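PDB 3NTV: MW1564 protein from Staphylococcus aureus, which is a putative caffeoyl-CoA O-methyltransferase, probably transferring a methyl group from S-adenosylmethionine to a hydroxyl of its acceptor substrate. Local coordinates for residues L58-D61 with L62-L66; G83-S86 with M87-S91; T174-V177 with L178-G181; R195-V198 with K199-Q202; Y204-W207 with L208-Q211. All coordinates share one frame; numbering follows the deposited sequence. Where two conformers were deposited one is given.

Contact 1 of 5, residues L58-D61 with L62-L66; sequences LTLD and LIKQL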
loop_
_atom_site.group_PDB
_atom_site.type_symbol
_atom_site.label_atom_id
_atom_site.label_comp_id
_atom_site.label_asym_id
_atom_site.label_seq_id
_atom_site.Cartn_x
_atom_site.Cartn_y
_atom_site.Cartn_z
ATOM N N LEU A 58 9.001 -2.739 -5.091
ATOM C CA LEU A 58 8.149 -2.451 -3.931
ATOM C C LEU A 58 6.679 -2.406 -4.317
ATOM O O LEU A 58 5.826 -2.860 -3.553
ATOM C CB LEU A 58 8.599 -1.171 -3.197
ATOM C CG LEU A 58 10.030 -1.245 -2.612
ATOM C CD1 LEU A 58 10.394 0.054 -1.911
ATOM C CD2 LEU A 58 10.192 -2.418 -1.637
ATOM N N THR A 59 6.393 -1.913 -5.525
ATOM C CA THR A 59 5.001 -1.893 -6.048
ATOM C C THR A 59 4.507 -3.341 -6.195
ATOM O O THR A 59 3.401 -3.675 -5.764
ATOM C CB THR A 59 4.997 -1.218 -7.434
ATOM O OG1 THR A 59 5.235 0.189 -7.224
ATOM C CG2 THR A 59 3.672 -1.419 -8.175
ATOM N N LEU A 60 5.319 -4.194 -6.815
ATOM C CA LEU A 60 4.951 -5.598 -6.992
ATOM C C LEU A 60 4.700 -6.265 -5.659
ATOM O O LEU A 60 3.707 -6.957 -5.510
ATOM C CB LEU A 60 6.055 -6.348 -7.752
ATOM C CG LEU A 60 5.814 -7.838 -7.853
ATOM C CD1 LEU A 60 4.929 -8.159 -9.047
ATOM C CD2 LEU A 60 7.123 -8.584 -7.835
ATOM N N ASP A 61 5.585 -6.052 -4.671
ATOM C CA ASP A 61 5.405 -6.712 -3.384
ATOM C C ASP A 61 4.171 -6.249 -2.603
ATOM O O ASP A 61 3.538 -7.053 -1.922
ATOM C CB ASP A 61 6.700 -6.694 -2.584
ATOM C CG ASP A 61 7.763 -7.626 -3.163
ATOM O OD1 ASP A 61 7.412 -8.498 -4.008
ATOM O OD2 ASP A 61 8.922 -7.519 -2.748
ATOM N N LEU A 62 3.770 -4.996 -2.803
ATOM C CA LEU A 62 2.522 -4.513 -2.239
ATOM C C LEU A 62 1.332 -5.223 -2.911
ATOM O O LEU A 62 0.416 -5.669 -2.212
ATOM C CB LEU A 62 2.370 -2.989 -2.414
ATOM C CG LEU A 62 0.979 -2.414 -2.041
ATOM C CD1 LEU A 62 0.630 -2.664 -0.550
ATOM C CD2 LEU A 62 0.970 -0.902 -2.262
ATOM N N ILE A 63 1.357 -5.334 -4.249
ATOM C CA ILE A 63 0.244 -5.979 -4.989
ATOM C C ILE A 63 0.120 -7.451 -4.574
ATOM O O ILE A 63 -0.990 -7.939 -4.375
ATOM C CB ILE A 63 0.407 -5.815 -6.515
ATOM C CG1 ILE A 63 0.345 -4.309 -6.927
ATOM C CG2 ILE A 63 -0.713 -6.587 -7.235
ATOM C CD1 ILE A 63 0.868 -4.072 -8.375
ATOM N N LYS A 64 1.265 -8.145 -4.384
ATOM C CA LYS A 64 1.271 -9.537 -3.925
ATOM C C LYS A 64 0.580 -9.609 -2.546
ATOM O O LYS A 64 -0.179 -10.532 -2.299
ATOM C CB LYS A 64 2.704 -10.063 -3.858
ATOM C CG LYS A 64 3.313 -10.215 -5.259
ATOM C CD LYS A 64 4.699 -10.831 -5.235
ATOM C CE LYS A 64 4.720 -12.318 -4.958
ATOM N NZ LYS A 64 6.124 -12.828 -5.056
ATOM N N GLN A 65 0.829 -8.616 -1.655
ATOM C CA GLN A 65 0.202 -8.569 -0.343
ATOM C C GLN A 65 -1.320 -8.365 -0.480
ATOM O O GLN A 65 -2.089 -8.970 0.251
ATOM C CB GLN A 65 0.854 -7.457 0.508
ATOM C CG GLN A 65 0.610 -7.598 1.997
ATOM C CD GLN A 65 1.644 -8.453 2.708
ATOM O OE1 GLN A 65 2.314 -8.003 3.637
ATOM N NE2 GLN A 65 1.775 -9.712 2.325
ATOM N N LEU A 66 -1.745 -7.523 -1.444
ATOM C CA LEU A 66 -3.175 -7.267 -1.681
ATOM C C LEU A 66 -3.850 -8.552 -2.173
ATOM O O LEU A 66 -4.967 -8.844 -1.765
ATOM C CB LEU A 66 -3.351 -6.134 -2.713
ATOM C CG LEU A 66 -2.797 -4.757 -2.301
ATOM C CD1 LEU A 66 -2.958 -3.738 -3.417
ATOM C CD2 LEU A 66 -3.449 -4.264 -1.067
#
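Thr59 and Ile63 meet side by side, one turn apart on helix 57-70, which packs next to helix 84-90 of the Rossmann-like methyltransferase fold. CG2 of Thr59 touches CD1 of Ile63 at 3.9 Å, both side chains pointing the same way. The threonine methyl gets there because it lies anti to the backbone N, while OG1 turns back beside that N (chi1 -71°) and hydrogen-bonds Asp222; a beta-branched residue with one polar and one apolar arm suits a place between a loop carboxylate and a hydrophobic neighbour. The Leu60 side chain crosses that of Lys64 at an angle, its CG 4.1 Å from CD of Lys64, and packs on Tyr84, Gln88 and Phe89 of helix 84-90.

The backbone bonds are those of an ordinary alpha helix, running from the N of Leu62, Ile63, Lys64 and Gln65 to the carbonyls four residues earlier. That from Lys64 N to Leu60 O is 2.9 Å long.

The charged ends find partners beyond these residues. Asp61 is buried, and its OD2 takes a salt bridge from Arg57 and a hydrogen bond from His33, so a carboxylate is well provided for here. Lys64 runs beside it, its long chain bent at chi3 (74°), and gives NZ to OE1 of Gln88. Opposite charges this close probably still favour one another, although the groups do not pair directly: NZ of Lys64 stops 4.6 Å from OD1 of Asp61, and the nearer approach is its CD, 3.8 Å from that same oxygen.

Contact 2 of 5, residues G83-S86 with M87-S91; sequences GYSS and MQFAS. With SO4 (sulfate ion), chain C.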
loop_
_atom_site.group_PDB
_atom_site.type_symbol
_atom_site.label_atom_id
_atom_site.label_comp_id
_atom_site.label_asym_id
_atom_site.label_seq_id
_atom_site.Cartn_x
_atom_site.Cartn_y
_atom_site.Cartn_z
ATOM N N GLY A 83 6.214 -10.906 -18.967
ATOM C CA GLY A 83 5.428 -11.843 -18.159
ATOM C C GLY A 83 5.871 -11.877 -16.705
ATOM O O GLY A 83 5.442 -12.736 -15.935
ATOM N N TYR A 84 6.731 -10.927 -16.305
ATOM C CA TYR A 84 7.265 -10.893 -14.948
ATOM C C TYR A 84 6.166 -10.742 -13.890
ATOM O O TYR A 84 6.095 -11.553 -12.961
ATOM C CB TYR A 84 8.343 -9.799 -14.853
ATOM C CG TYR A 84 8.803 -9.494 -13.452
ATOM C CD1 TYR A 84 9.818 -10.230 -12.854
ATOM C CD2 TYR A 84 8.260 -8.427 -12.740
ATOM C CE1 TYR A 84 10.261 -9.931 -11.564
ATOM C CE2 TYR A 84 8.690 -8.121 -11.455
ATOM C CZ TYR A 84 9.692 -8.876 -10.868
ATOM O OH TYR A 84 10.130 -8.540 -9.612
ATOM N N SER A 85 5.278 -9.741 -14.034
ATOM C CA SER A 85 4.246 -9.598 -13.008
ATOM C C SER A 85 3.286 -10.773 -12.993
ATOM O O SER A 85 2.905 -11.203 -11.900
ATOM C CB SER A 85 3.488 -8.279 -13.139
ATOM O OG SER A 85 2.848 -8.248 -14.400
ATOM N N SER A 86 2.929 -11.298 -14.191
ATOM C CA SER A 86 2.019 -12.446 -14.336
ATOM C C SER A 86 2.538 -13.641 -13.546
ATOM O O SER A 86 1.812 -14.230 -12.764
ATOM C CB SER A 86 1.895 -12.854 -15.801
ATOM O OG SER A 86 1.581 -11.752 -16.627
HETATM N N MSE A 87 3.822 -13.969 -13.734
HETATM C CA MSE A 87 4.423 -15.110 -13.036
HETATM C C MSE A 87 4.586 -14.849 -11.547
HETATM O O MSE A 87 4.337 -15.741 -10.748
HETATM C CB MSE A 87 5.749 -15.496 -13.669
HETATM C CG MSE A 87 5.574 -15.985 -15.097
HETATM SE SE MSE A 87 7.258 -16.568 -15.882
HETATM C CE MSE A 87 8.125 -14.898 -15.922
ATOM N N GLN A 88 4.914 -13.595 -11.159
ATOM C CA GLN A 88 5.026 -13.259 -9.743
ATOM C C GLN A 88 3.680 -13.456 -9.043
ATOM O O GLN A 88 3.630 -14.028 -7.965
ATOM C CB GLN A 88 5.563 -11.826 -9.561
ATOM C CG GLN A 88 7.060 -11.709 -9.862
ATOM C CD GLN A 88 7.945 -12.177 -8.723
ATOM O OE1 GLN A 88 7.503 -12.838 -7.798
ATOM N NE2 GLN A 88 9.223 -11.821 -8.755
ATOM N N PHE A 89 2.578 -13.053 -9.692
ATOM C CA PHE A 89 1.251 -13.241 -9.090
ATOM C C PHE A 89 0.883 -14.729 -9.046
ATOM O O PHE A 89 0.379 -15.198 -8.026
ATOM C CB PHE A 89 0.173 -12.467 -9.869
ATOM C CG PHE A 89 0.382 -10.967 -9.994
ATOM C CD1 PHE A 89 1.073 -10.258 -9.020
ATOM C CD2 PHE A 89 -0.157 -10.262 -11.064
ATOM C CE1 PHE A 89 1.229 -8.867 -9.117
ATOM C CE2 PHE A 89 0.015 -8.879 -11.164
ATOM C CZ PHE A 89 0.711 -8.199 -10.192
ATOM N N ALA A 90 1.120 -15.462 -10.152
ATOM C CA ALA A 90 0.796 -16.891 -10.209
ATOM C C ALA A 90 1.620 -17.693 -9.196
ATOM O O ALA A 90 1.137 -18.709 -8.691
ATOM C CB ALA A 90 1.039 -17.425 -11.612
ATOM N N SER A 91 2.841 -17.199 -8.855
ATOM C CA SER A 91 3.712 -17.889 -7.896
ATOM C C SER A 91 3.167 -17.928 -6.483
ATOM O O SER A 91 3.637 -18.728 -5.662
ATOM C CB SER A 91 5.130 -17.319 -7.929
ATOM O OG SER A 91 5.183 -16.087 -7.224
HETATM S S SO4 C . 5.987 -7.173 -16.503
HETATM O O1 SO4 C . 4.835 -7.991 -16.052
HETATM O O2 SO4 C . 6.882 -8.043 -17.249
HETATM O O3 SO4 C . 5.484 -6.090 -17.387
HETATM O O4 SO4 C . 6.581 -6.540 -15.310
#
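A sulfate ion, probably from the crystallisation liquor, sits at the start of the helix in which Tyr84 and Ser85 pack on Gln88 and Phe89. Ser85 N points at sulfate O1 over 2.7 Å, and Tyr84 N gives a longer, more bent bond to O2. Ser85 OG lies 2.6 Å from O1, but its proton is also within reach of Glu77, and whether that proton goes to the sulfate or to Glu77 is not settled. The short serine side chain comes so close because chi1 (61°) sets OG between the backbone N and the carbonyl carbon. Ala81, Ile82 and Val55 add further backbone N-H groups, and the partial positive charge of the helix start probably helps to hold the anion.

Gly83 is the N-cap residue, its positive phi suited to glycine, and its carbonyl accepts Met87 N. This is the turn after the first strand of the Rossmann-like fold, within the unit of strand 74-78, helix 84-90 and strand 97-102; in relatives this glycine-rich region borders the S-adenosylmethionine pocket.

One turn on, Gln88 lays its CG over a face of the Tyr84 ring, a CH-pi contact 4.1 Å from the centroid, with the amide nearly perpendicular to the ring. The ends of both serve others: Tyr84 OH hydrogen-bonds Glu41 and Arg44, and Gln88 OE1 hydrogen-bonds Ser38. Phe89 turns a ring face to the carbonyl of Ser85, whose O stands 3.2 Å above the ring plane.

Contact 3 of 5, residues T174-V177 with L178-G181; sequences TDNV and LYHG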
loop_
_atom_site.group_PDB
_atom_site.type_symbol
_atom_site.label_atom_id
_atom_site.label_comp_id
_atom_site.label_asym_id
_atom_site.label_seq_id
_atom_site.Cartn_x
_atom_site.Cartn_y
_atom_site.Cartn_z
ATOM N N THR A 174 -3.921 0.549 -10.486
ATOM C CA THR A 174 -3.377 1.346 -11.594
ATOM C C THR A 174 -1.949 1.748 -11.273
ATOM O O THR A 174 -1.705 2.471 -10.293
ATOM C CB THR A 174 -4.217 2.601 -11.931
ATOM O OG1 THR A 174 -5.607 2.282 -12.054
ATOM C CG2 THR A 174 -3.747 3.255 -13.221
ATOM N N ASP A 175 -1.013 1.317 -12.125
ATOM C CA ASP A 175 0.386 1.704 -12.000
ATOM C C ASP A 175 0.641 2.985 -12.786
ATOM O O ASP A 175 -0.140 3.334 -13.676
ATOM C CB ASP A 175 1.312 0.586 -12.518
ATOM C CG ASP A 175 2.741 0.656 -12.007
ATOM O OD1 ASP A 175 3.019 1.490 -11.105
ATOM O OD2 ASP A 175 3.589 -0.087 -12.529
ATOM N N ASN A 176 1.750 3.666 -12.461
ATOM C CA ASN A 176 2.227 4.822 -13.198
ATOM C C ASN A 176 1.308 6.030 -13.155
ATOM O O ASN A 176 1.257 6.803 -14.110
ATOM C CB ASN A 176 2.588 4.397 -14.631
ATOM C CG ASN A 176 3.721 5.155 -15.260
ATOM O OD1 ASN A 176 4.517 5.834 -14.593
ATOM N ND2 ASN A 176 3.792 5.054 -16.565
ATOM N N VAL A 177 0.649 6.242 -12.010
ATOM C CA VAL A 177 -0.253 7.392 -11.821
ATOM C C VAL A 177 0.519 8.714 -11.611
ATOM O O VAL A 177 -0.091 9.784 -11.615
ATOM C CB VAL A 177 -1.404 7.158 -10.813
ATOM C CG1 VAL A 177 -2.343 6.060 -11.306
ATOM C CG2 VAL A 177 -0.869 6.846 -9.420
ATOM N N LEU A 178 1.856 8.637 -11.483
ATOM C CA LEU A 178 2.716 9.833 -11.412
ATOM C C LEU A 178 3.574 9.968 -12.689
ATOM O O LEU A 178 4.456 10.821 -12.732
ATOM C CB LEU A 178 3.635 9.796 -10.162
ATOM C CG LEU A 178 2.959 9.931 -8.782
ATOM C CD1 LEU A 178 3.979 9.779 -7.682
ATOM C CD2 LEU A 178 2.263 11.282 -8.616
ATOM N N TYR A 179 3.291 9.158 -13.747
ATOM C CA TYR A 179 4.084 9.103 -14.987
ATOM C C TYR A 179 5.586 9.177 -14.707
ATOM O O TYR A 179 6.258 10.150 -15.056
ATOM C CB TYR A 179 3.640 10.066 -16.136
ATOM C CG TYR A 179 4.263 9.632 -17.457
ATOM C CD1 TYR A 179 5.240 10.406 -18.082
ATOM C CD2 TYR A 179 4.013 8.363 -17.981
ATOM C CE1 TYR A 179 5.912 9.948 -19.220
ATOM C CE2 TYR A 179 4.668 7.903 -19.121
ATOM C CZ TYR A 179 5.600 8.707 -19.752
ATOM O OH TYR A 179 6.213 8.234 -20.891
ATOM N N HIS A 180 6.085 8.196 -13.943
ATOM C CA HIS A 180 7.500 8.073 -13.582
ATOM C C HIS A 180 8.028 9.252 -12.744
ATOM O O HIS A 180 9.242 9.453 -12.656
ATOM C CB HIS A 180 8.349 7.841 -14.851
ATOM C CG HIS A 180 7.830 6.761 -15.747
ATOM N ND1 HIS A 180 7.925 5.421 -15.398
ATOM C CD2 HIS A 180 7.248 6.855 -16.963
ATOM C CE1 HIS A 180 7.404 4.752 -16.415
ATOM N NE2 HIS A 180 6.977 5.576 -17.375
ATOM N N GLY A 181 7.113 10.018 -12.151
ATOM C CA GLY A 181 7.446 11.186 -11.344
ATOM C C GLY A 181 7.413 12.492 -12.111
ATOM O O GLY A 181 7.682 13.546 -11.533
#
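Leu178 is the third residue of a type I beta turn that runs from Asn176 to Tyr179 just beyond the end of strand 170-175. Its apolar side chain points outward and reaches Val183 of its own chain and Leu29 of the second subunit. Tyr179 closes the turn: its N bonds to Asn176 O over 3.1 Å, approaching from well above the carbonyl plane rather than on a lone pair. Its ring lies alongside the Asn176 amide, the two planes 37° apart and CD2 3.6 Å from ND2, and the ring also packs on Val194, Met197, Val198 and Val201 of helix 192-209. A large aromatic suits this place, since it joins the loop to that helix.

His180 follows with a second bond to the asparagine, from its N to Asn176 OD1, 2.9 Å long and bent to 130° at the hydrogen. The same oxygen lies over the centre of the imidazole face, 3.4 Å above its plane, so OD1 both accepts the N-H and lies against the ring face. Chi1 of His180 (-49°) places CG beside its backbone N, folding the ring back over the amide. Its ND1 makes a weak hydrogen bond to Asp223, while Asn176 ND2 has a weak one to Asp149. Gly181 N then bonds to Leu178 O.

Asn176 thus ties together a loop at the C-terminal edge of the parallel strands, where Rossmann-like methyltransferases carry their active sites; Asp175 and Asn176, with Asp149, probably correspond to the metal site of caffeoyl-CoA O-methyltransferases.

Contact 4 of 5, residues R195-V198 with K199-Q202; sequences RQMV and KKVQ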
loop_
_atom_site.group_PDB
_atom_site.type_symbol
_atom_site.label_atom_id
_atom_site.label_comp_id
_atom_site.label_asym_id
_atom_site.label_seq_id
_atom_site.Cartn_x
_atom_site.Cartn_y
_atom_site.Cartn_z
ATOM N N ARG A 195 5.068 15.317 -22.142
ATOM C CA ARG A 195 3.923 16.202 -21.879
ATOM C C ARG A 195 2.590 15.565 -22.215
ATOM O O ARG A 195 1.647 15.669 -21.422
ATOM C CB ARG A 195 4.072 17.541 -22.616
ATOM C CG ARG A 195 5.206 18.355 -22.033
ATOM C CD ARG A 195 5.243 19.783 -22.562
ATOM N NE ARG A 195 5.374 19.877 -24.025
ATOM C CZ ARG A 195 6.529 19.891 -24.685
ATOM N NH1 ARG A 195 7.677 19.748 -24.033
ATOM N NH2 ARG A 195 6.544 20.026 -26.006
ATOM N N GLN A 196 2.507 14.872 -23.363
ATOM C CA GLN A 196 1.275 14.199 -23.790
ATOM C C GLN A 196 0.902 13.102 -22.772
ATOM O O GLN A 196 -0.268 12.970 -22.420
ATOM C CB GLN A 196 1.450 13.572 -25.176
ATOM C CG GLN A 196 1.515 14.592 -26.308
ATOM C CD GLN A 196 1.700 13.891 -27.626
ATOM O OE1 GLN A 196 2.803 13.472 -27.993
ATOM N NE2 GLN A 196 0.610 13.712 -28.348
HETATM N N MSE A 197 1.904 12.355 -22.281
HETATM C CA MSE A 197 1.690 11.288 -21.297
HETATM C C MSE A 197 1.274 11.823 -19.940
HETATM O O MSE A 197 0.394 11.252 -19.296
HETATM C CB MSE A 197 2.925 10.392 -21.188
HETATM C CG MSE A 197 3.244 9.652 -22.486
HETATM SE SE MSE A 197 1.837 8.382 -23.027
HETATM C CE MSE A 197 0.965 9.495 -24.403
ATOM N N VAL A 198 1.894 12.934 -19.502
ATOM C CA VAL A 198 1.538 13.592 -18.235
ATOM C C VAL A 198 0.070 14.031 -18.326
ATOM O O VAL A 198 -0.697 13.773 -17.397
ATOM C CB VAL A 198 2.514 14.743 -17.893
ATOM C CG1 VAL A 198 1.991 15.605 -16.735
ATOM C CG2 VAL A 198 3.898 14.206 -17.556
ATOM N N LYS A 199 -0.339 14.644 -19.465
ATOM C CA LYS A 199 -1.728 15.066 -19.644
ATOM C C LYS A 199 -2.691 13.877 -19.559
ATOM O O LYS A 199 -3.720 13.972 -18.897
ATOM C CB LYS A 199 -1.904 15.798 -20.994
ATOM C CG LYS A 199 -2.965 16.886 -20.943
ATOM C CD LYS A 199 -3.632 17.119 -22.295
ATOM C CE LYS A 199 -4.885 17.962 -22.177
ATOM N NZ LYS A 199 -6.008 17.226 -21.531
ATOM N N LYS A 200 -2.355 12.759 -20.220
ATOM C CA LYS A 200 -3.185 11.554 -20.203
ATOM C C LYS A 200 -3.342 11.011 -18.763
ATOM O O LYS A 200 -4.452 10.707 -18.347
ATOM C CB LYS A 200 -2.550 10.467 -21.105
ATOM C CG LYS A 200 -3.373 9.175 -21.176
ATOM C CD LYS A 200 -2.514 7.987 -21.648
ATOM C CE LYS A 200 -2.257 8.013 -23.124
ATOM N NZ LYS A 200 -1.579 6.762 -23.571
ATOM N N VAL A 201 -2.241 10.917 -18.030
ATOM C CA VAL A 201 -2.211 10.369 -16.666
ATOM C C VAL A 201 -2.983 11.282 -15.725
ATOM O O VAL A 201 -3.805 10.809 -14.937
ATOM C CB VAL A 201 -0.752 10.088 -16.225
ATOM C CG1 VAL A 201 -0.650 9.841 -14.736
ATOM C CG2 VAL A 201 -0.184 8.887 -16.992
ATOM N N GLN A 202 -2.762 12.606 -15.841
ATOM C CA GLN A 202 -3.513 13.544 -15.011
ATOM C C GLN A 202 -4.999 13.455 -15.284
ATOM O O GLN A 202 -5.775 13.446 -14.320
ATOM C CB GLN A 202 -2.992 14.977 -15.164
ATOM C CG GLN A 202 -1.588 15.174 -14.556
ATOM C CD GLN A 202 -1.023 16.570 -14.789
ATOM O OE1 GLN A 202 0.019 16.942 -14.230
ATOM N NE2 GLN A 202 -1.619 17.335 -15.687
#
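Met197 and Lys200 run side by side along helix 192-209, the long helix after strand 170-175 of the Rossmann-like methyltransferase fold. The four backbone N-H groups of Lys199, Lys200, Val201 and Gln202 are all satisfied by the carbonyls of Arg195, Gln196, Met197 and Val198, four residues back. The shortest, from Gln202 N to Val198 O, is 2.8 Å and close to straight at 168°.

The cationic ends find oxygen acceptors outside this turn. Lys200 NZ gives hydrogen bonds to the carbonyl oxygens of Ala151 and Ala153; Lys199 NZ has a salt bridge to Asp203, and Arg195 NH1 reaches the carbonyl of Ile188. A long, flexible chain suits each of these positions on a partly exposed helix.

On the way to its acceptors Lys200 passes Met197, a selenomethionine, whose chain bends at chi2 (-64°) and again at chi3, carrying its end toward the lysine. Met197 SE comes 3.8 Å from Lys200 NZ, and Met197 CE lies 3.8 Å from Lys200 CE. Val198 and Val201 supply branched apolar surface: Val198 packs on Phe182 and Ile188, Val201 on Ala151. The CG2 methyl of Val201 rests 3.4 Å from Met197 O, the same carbonyl that accepts its backbone N-H.

Contact 5 of 5, residues Y204-W207 with L208-Q211; sequences YNEW and LIKQ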
loop_
_atom_site.group_PDB
_atom_site.type_symbol
_atom_site.label_atom_id
_atom_site.label_comp_id
_atom_site.label_asym_id
_atom_site.label_seq_id
_atom_site.Cartn_x
_atom_site.Cartn_y
_atom_site.Cartn_z
ATOM N N TYR A 204 -6.619 10.807 -16.476
ATOM C CA TYR A 204 -7.030 9.508 -15.929
ATOM C C TYR A 204 -7.271 9.614 -14.428
ATOM O O TYR A 204 -8.307 9.155 -13.963
ATOM C CB TYR A 204 -5.961 8.430 -16.228
ATOM C CG TYR A 204 -6.278 7.069 -15.645
ATOM C CD1 TYR A 204 -6.934 6.101 -16.400
ATOM C CD2 TYR A 204 -5.947 6.758 -14.328
ATOM C CE1 TYR A 204 -7.231 4.843 -15.868
ATOM C CE2 TYR A 204 -6.243 5.505 -13.785
ATOM C CZ TYR A 204 -6.867 4.543 -14.567
ATOM O OH TYR A 204 -7.142 3.285 -14.079
ATOM N N ASN A 205 -6.322 10.185 -13.682
ATOM C CA ASN A 205 -6.456 10.318 -12.219
ATOM C C ASN A 205 -7.711 11.087 -11.799
ATOM O O ASN A 205 -8.445 10.640 -10.918
ATOM C CB ASN A 205 -5.210 10.926 -11.611
ATOM C CG ASN A 205 -3.993 10.047 -11.768
ATOM O OD1 ASN A 205 -4.088 8.827 -12.027
ATOM N ND2 ASN A 205 -2.828 10.650 -11.682
ATOM N N GLU A 206 -7.962 12.238 -12.446
ATOM C CA GLU A 206 -9.137 13.066 -12.152
ATOM C C GLU A 206 -10.416 12.323 -12.488
ATOM O O GLU A 206 -11.377 12.405 -11.742
ATOM C CB GLU A 206 -9.084 14.380 -12.952
ATOM C CG GLU A 206 -7.978 15.330 -12.535
ATOM C CD GLU A 206 -8.163 16.105 -11.240
ATOM O OE1 GLU A 206 -7.153 16.651 -10.743
ATOM O OE2 GLU A 206 -9.306 16.181 -10.730
ATOM N N TRP A 207 -10.441 11.610 -13.614
ATOM C CA TRP A 207 -11.626 10.872 -14.032
ATOM C C TRP A 207 -11.882 9.710 -13.037
ATOM O O TRP A 207 -13.023 9.469 -12.646
ATOM C CB TRP A 207 -11.400 10.356 -15.454
ATOM C CG TRP A 207 -12.448 9.418 -15.949
ATOM C CD1 TRP A 207 -13.615 9.744 -16.575
ATOM C CD2 TRP A 207 -12.395 7.989 -15.909
ATOM N NE1 TRP A 207 -14.304 8.602 -16.911
ATOM C CE2 TRP A 207 -13.561 7.507 -16.538
ATOM C CE3 TRP A 207 -11.448 7.061 -15.428
ATOM C CZ2 TRP A 207 -13.829 6.140 -16.671
ATOM C CZ3 TRP A 207 -11.705 5.709 -15.576
ATOM C CH2 TRP A 207 -12.893 5.260 -16.171
ATOM N N LEU A 208 -10.808 9.033 -12.608
ATOM C CA LEU A 208 -10.916 7.905 -11.678
ATOM C C LEU A 208 -11.530 8.286 -10.337
ATOM O O LEU A 208 -12.448 7.602 -9.879
ATOM C CB LEU A 208 -9.548 7.256 -11.483
ATOM C CG LEU A 208 -9.458 6.076 -10.495
ATOM C CD1 LEU A 208 -10.325 4.923 -10.958
ATOM C CD2 LEU A 208 -8.016 5.639 -10.368
ATOM N N ILE A 209 -11.041 9.372 -9.720
ATOM C CA ILE A 209 -11.557 9.831 -8.429
ATOM C C ILE A 209 -13.041 10.202 -8.476
ATOM O O ILE A 209 -13.684 10.211 -7.428
ATOM C CB ILE A 209 -10.708 10.953 -7.794
ATOM C CG1 ILE A 209 -10.705 12.244 -8.632
ATOM C CG2 ILE A 209 -9.313 10.469 -7.496
ATOM C CD1 ILE A 209 -10.152 13.507 -7.927
ATOM N N LYS A 210 -13.561 10.516 -9.679
ATOM C CA LYS A 210 -14.957 10.902 -9.894
ATOM C C LYS A 210 -15.906 9.736 -10.214
ATOM O O LYS A 210 -17.097 9.969 -10.423
ATOM C CB LYS A 210 -15.075 12.042 -10.933
ATOM C CG LYS A 210 -14.324 13.333 -10.578
ATOM C CD LYS A 210 -14.768 13.980 -9.257
ATOM C CE LYS A 210 -14.093 15.309 -9.001
ATOM N NZ LYS A 210 -13.220 15.263 -7.800
ATOM N N GLN A 211 -15.398 8.486 -10.240
ATOM C CA GLN A 211 -16.239 7.311 -10.501
ATOM C C GLN A 211 -16.976 6.966 -9.193
ATOM O O GLN A 211 -16.310 6.631 -8.209
ATOM C CB GLN A 211 -15.399 6.115 -11.020
ATOM C CG GLN A 211 -14.607 6.357 -12.322
ATOM C CD GLN A 211 -15.472 6.754 -13.495
ATOM O OE1 GLN A 211 -15.515 7.922 -13.897
ATOM N NE2 GLN A 211 -16.188 5.795 -14.061
#
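Chi1 of Trp207 (172°) sets the tryptophan CG anti to its backbone N, while Gln211 keeps its CG beside its own N and bends again at chi2, folding back over the ring so that indole and amide come together. CG of Gln211 stands almost on the normal of the six-membered ring of Trp207, 4.2 Å from its centroid, a CH-pi contact, and the amide is stacked over the same indole with the planes 25° apart. Trp207 also meets the ring of Phe159 edge-to-face, joining this helix to helix 155-162.

One turn earlier, Tyr204 and Leu208 lie side by side, CE2 of the tyrosine 3.9 Å from CD2 of the leucine. Both press on Phe159, where an aromatic and a branched residue fill the interior. Tyr204 OH goes on to hydrogen-bond Thr174, and Asn205 ND2 bonds to Val177 O and to Tyr28 of the second subunit.

The backbone records the end of helix 192-209. Leu208 N bonds to Tyr204 O at 2.8 Å and Ile209 N to Asn205 O at 3.1 Å, but Lys210 N bonds to Trp207 O, three residues back, with an angle of 136° at the hydrogen. Glu206 runs beside Ile209, its OE2 5.0 Å from Lys210 NZ, so the opposite charges probably attract at a distance. The indole-amide stack probably adds dispersion where the i to i-4 bonding stops.

Contacts 1 and 2 lie on neighbouring helices, their centres 12 Å apart, and Lys64 NZ probably hydrogen-bonds Gln88 OE1 at 3.1 Å. Contact 3 continues from strand 170-175: it touches contact 1 where Thr59 CG2 lies 4.2 Å from Asp175 OD1, and contact 4 where Val177 O meets Val201 CG1. Contacts 4 and 5 share helix 192-209, and contact 5 is tied to contact 3 by probable hydrogen bonds between Thr174 OG1 and Tyr204 OH and from Asn205 ND2 to Val177 O. Contact 3, with its probable metal-site residues, lies about 8 Å at nearest atoms from contact 2, which holds the sulfate at the probable cofactor side. Contacts 1, 3 and 5 touch the second subunit.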